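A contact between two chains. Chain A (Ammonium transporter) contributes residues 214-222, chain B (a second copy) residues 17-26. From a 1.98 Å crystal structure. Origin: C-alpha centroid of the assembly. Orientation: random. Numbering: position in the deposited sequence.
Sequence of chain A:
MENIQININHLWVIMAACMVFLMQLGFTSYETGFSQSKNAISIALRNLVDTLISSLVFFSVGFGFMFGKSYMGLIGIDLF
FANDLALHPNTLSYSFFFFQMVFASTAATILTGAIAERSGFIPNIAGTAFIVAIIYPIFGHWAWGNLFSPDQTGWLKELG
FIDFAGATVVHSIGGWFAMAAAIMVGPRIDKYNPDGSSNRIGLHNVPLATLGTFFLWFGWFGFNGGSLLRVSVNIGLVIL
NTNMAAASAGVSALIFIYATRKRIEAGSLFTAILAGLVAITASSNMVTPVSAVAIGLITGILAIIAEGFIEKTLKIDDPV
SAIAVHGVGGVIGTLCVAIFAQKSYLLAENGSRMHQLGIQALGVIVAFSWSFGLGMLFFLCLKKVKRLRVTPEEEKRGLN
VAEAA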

# COMPACT_ATOMS: atom_id res chain seq x y z
N PHE A 214 -8.32 0.47 6.51
CA PHE A 214 -6.89 0.34 6.75
C PHE A 214 -6.03 1.22 5.85
O PHE A 214 -5.03 1.82 6.30
CB PHE A 214 -6.43 -1.10 6.64
CG PHE A 214 -6.64 -1.93 7.88
CD1 PHE A 214 -5.94 -1.66 9.06
CD2 PHE A 214 -7.46 -3.06 7.83
CE1 PHE A 214 -6.12 -2.51 10.20
CE2 PHE A 214 -7.62 -3.89 8.97
CZ PHE A 214 -6.90 -3.60 10.11
N PHE A 215 -6.37 1.32 4.56
CA PHE A 215 -5.63 2.18 3.68
C PHE A 215 -5.73 3.63 4.09
O PHE A 215 -4.77 4.41 3.97
CB PHE A 215 -6.18 2.16 2.24
CG PHE A 215 -5.73 1.00 1.46
CD1 PHE A 215 -4.40 0.84 1.17
CD2 PHE A 215 -6.68 0.10 0.93
CE1 PHE A 215 -3.99 -0.26 0.40
CE2 PHE A 215 -6.28 -0.99 0.21
CZ PHE A 215 -4.92 -1.19 -0.02
N LEU A 216 -6.94 4.02 4.48
CA LEU A 216 -7.17 5.41 4.88
C LEU A 216 -6.36 5.75 6.10
O LEU A 216 -5.74 6.82 6.19
CB LEU A 216 -8.65 5.67 5.10
CG LEU A 216 -9.49 5.70 3.78
CD1 LEU A 216 -10.99 5.77 4.11
CD2 LEU A 216 -9.13 6.86 2.91
N TRP A 217 -6.40 4.82 7.05
CA TRP A 217 -5.69 5.00 8.34
C TRP A 217 -4.15 5.13 8.08
O TRP A 217 -3.44 6.05 8.56
CB TRP A 217 -6.08 3.83 9.22
CG TRP A 217 -5.57 3.72 10.66
CD1 TRP A 217 -4.46 4.28 11.20
CD2 TRP A 217 -6.18 2.96 11.70
NE1 TRP A 217 -4.31 3.85 12.53
CE2 TRP A 217 -5.36 3.06 12.85
CE3 TRP A 217 -7.30 2.16 11.74
CZ2 TRP A 217 -5.65 2.42 14.03
CZ3 TRP A 217 -7.60 1.51 12.92
CH2 TRP A 217 -6.78 1.66 14.07
N PHE A 218 -3.62 4.21 7.28
CA PHE A 218 -2.24 4.26 6.82
C PHE A 218 -1.93 5.57 6.16
O PHE A 218 -1.00 6.23 6.53
CB PHE A 218 -2.00 3.15 5.83
CG PHE A 218 -0.69 3.21 5.18
CD1 PHE A 218 0.43 2.63 5.78
CD2 PHE A 218 -0.57 3.75 3.94
CE1 PHE A 218 1.65 2.64 5.15
CE2 PHE A 218 0.67 3.84 3.29
CZ PHE A 218 1.80 3.27 3.91
N GLY A 219 -2.71 5.94 5.17
CA GLY A 219 -2.53 7.25 4.56
C GLY A 219 -2.57 8.45 5.48
O GLY A 219 -1.82 9.43 5.26
N TRP A 220 -3.43 8.39 6.50
CA TRP A 220 -3.54 9.51 7.47
C TRP A 220 -2.25 9.71 8.24
O TRP A 220 -1.98 10.82 8.70
CB TRP A 220 -4.75 9.31 8.45
CG TRP A 220 -5.84 10.20 8.12
CD1 TRP A 220 -5.80 11.57 8.11
CD2 TRP A 220 -7.19 9.85 7.76
NE1 TRP A 220 -7.04 12.08 7.74
CE2 TRP A 220 -7.92 11.06 7.56
CE3 TRP A 220 -7.88 8.65 7.68
CZ2 TRP A 220 -9.24 11.08 7.22
CZ3 TRP A 220 -9.21 8.68 7.33
CH2 TRP A 220 -9.87 9.90 7.10
N PHE A 221 -1.43 8.65 8.36
CA PHE A 221 -0.10 8.81 8.91
C PHE A 221 0.74 9.83 8.15
O PHE A 221 1.45 10.70 8.77
CB PHE A 221 0.67 7.47 9.03
CG PHE A 221 0.08 6.47 10.01
CD1 PHE A 221 -0.56 6.89 11.18
CD2 PHE A 221 0.13 5.12 9.74
CE1 PHE A 221 -1.09 5.95 12.05
CE2 PHE A 221 -0.44 4.19 10.61
CZ PHE A 221 -1.03 4.63 11.77
N GLY A 222 0.66 9.74 6.81
CA GLY A 222 1.34 10.73 5.97
C GLY A 222 0.64 12.08 6.02
O GLY A 222 1.26 13.14 6.01
N ALA B 17 7.54 1.65 10.53
CA ALA B 17 6.42 1.33 11.37
C ALA B 17 5.09 1.39 10.59
O ALA B 17 4.16 0.57 10.76
CB ALA B 17 6.37 2.23 12.58
N CYS B 18 4.98 2.39 9.76
CA CYS B 18 3.80 2.53 8.95
C CYS B 18 3.70 1.34 7.96
O CYS B 18 2.60 0.85 7.68
CB CYS B 18 3.80 3.84 8.16
SG CYS B 18 3.69 5.31 9.20
N MET B 19 4.83 0.88 7.43
CA MET B 19 4.77 -0.28 6.54
C MET B 19 4.28 -1.51 7.31
O MET B 19 3.52 -2.36 6.80
CB MET B 19 6.15 -0.55 5.91
CG MET B 19 6.67 0.53 5.05
SD MET B 19 8.38 0.42 4.56
CE MET B 19 8.33 -1.05 3.49
N VAL B 20 4.76 -1.67 8.52
CA VAL B 20 4.28 -2.76 9.40
C VAL B 20 2.82 -2.63 9.78
O VAL B 20 2.05 -3.62 9.83
CB VAL B 20 5.15 -2.84 10.68
CG1 VAL B 20 4.58 -3.90 11.64
CG2 VAL B 20 6.60 -3.19 10.29
N PHE B 21 2.34 -1.39 9.95
CA PHE B 21 0.90 -1.22 10.15
C PHE B 21 0.11 -1.82 8.97
O PHE B 21 -0.95 -2.43 9.12
CB PHE B 21 0.53 0.29 10.31
CG PHE B 21 -0.92 0.50 10.47
CD1 PHE B 21 -1.51 0.43 11.73
CD2 PHE B 21 -1.71 0.76 9.38
CE1 PHE B 21 -2.89 0.67 11.87
CE2 PHE B 21 -3.09 0.95 9.52
CZ PHE B 21 -3.68 0.89 10.76
N LEU B 22 0.63 -1.60 7.78
CA LEU B 22 -0.03 -2.08 6.57
C LEU B 22 -0.08 -3.63 6.47
O LEU B 22 -0.98 -4.16 5.81
CB LEU B 22 0.68 -1.53 5.34
CG LEU B 22 -0.15 -1.49 4.07
CD1 LEU B 22 -1.34 -0.59 4.25
CD2 LEU B 22 0.71 -0.98 2.93
N MET B 23 0.79 -4.32 7.21
CA MET B 23 0.66 -5.76 7.39
C MET B 23 -0.65 -6.12 8.01
O MET B 23 -1.14 -7.18 7.79
CB MET B 23 1.81 -6.31 8.21
CG MET B 23 3.12 -6.19 7.50
SD MET B 23 4.50 -6.73 8.54
CE MET B 23 4.37 -8.52 8.54
N GLN B 24 -1.23 -5.25 8.82
CA GLN B 24 -2.53 -5.55 9.42
C GLN B 24 -3.60 -5.77 8.31
O GLN B 24 -4.55 -6.58 8.43
CB GLN B 24 -2.97 -4.41 10.35
CG GLN B 24 -2.10 -4.25 11.57
CD GLN B 24 -2.32 -5.37 12.59
OE1 GLN B 24 -3.43 -5.55 13.16
NE2 GLN B 24 -1.33 -6.17 12.75
N LEU B 25 -3.49 -4.95 7.29
CA LEU B 25 -4.30 -5.12 6.06
C LEU B 25 -3.93 -6.42 5.32
O LEU B 25 -4.82 -7.16 4.88
CB LEU B 25 -4.07 -3.89 5.19
CG LEU B 25 -5.00 -3.65 3.98
CD1 LEU B 25 -4.77 -2.25 3.46
CD2 LEU B 25 -4.73 -4.61 2.87
N GLY B 26 -2.63 -6.70 5.24
CA GLY B 26 -2.15 -7.98 4.75
C GLY B 26 -2.77 -9.19 5.39
O GLY B 26 -3.29 -10.07 4.69

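Phe B21 is the centre of the contact. Its CA-to-CB bond points toward chain A, and the side chain (chi1 t) sits as a knob among Phe A214, Trp A217, Phe A218 and Phe A221. It has the largest covered area of any residue here, 118 Å². An aromatic side chain suits a site lined by aromatic rings, since it offers them both face and edge. Phe A221 turns its edge to the face of Phe B21, with the planes at 83° and CE2 of Phe A221 3.7 Å from CG of Phe B21. Trp A217 CD2 lies 3.4 Å from Phe B21 CZ, and Phe A214 CD1 lies 3.8 Å from the same CZ; both ring pairs are oblique.

Two leucines extend the packing. Leu B25 CD1 lies almost squarely over the Phe A215 ring, 3.6 Å from Phe A215 CZ. Leu B22 CD1 lies over one face of the Phe A218 ring, 4.0 Å from Phe A218 CG. Cys B18 points its CA-to-CB bond toward chain A, and its SG lies 3.6 Å from Phe A221 CD2, oblique to that ring.

The helices run antiparallel, at 175°, and 623 Å² is buried between the two stretches, both sides summed. No hydrogen bond crosses between them. At the polar edge, Phe A218 CE1 approaches Cys B18 O at 3.2 Å, near the ring plane. Gln B24 offers its aliphatic CB to Phe A214 CE1 at 3.7 Å, while its amide is hydrogen-bonded elsewhere in the structure.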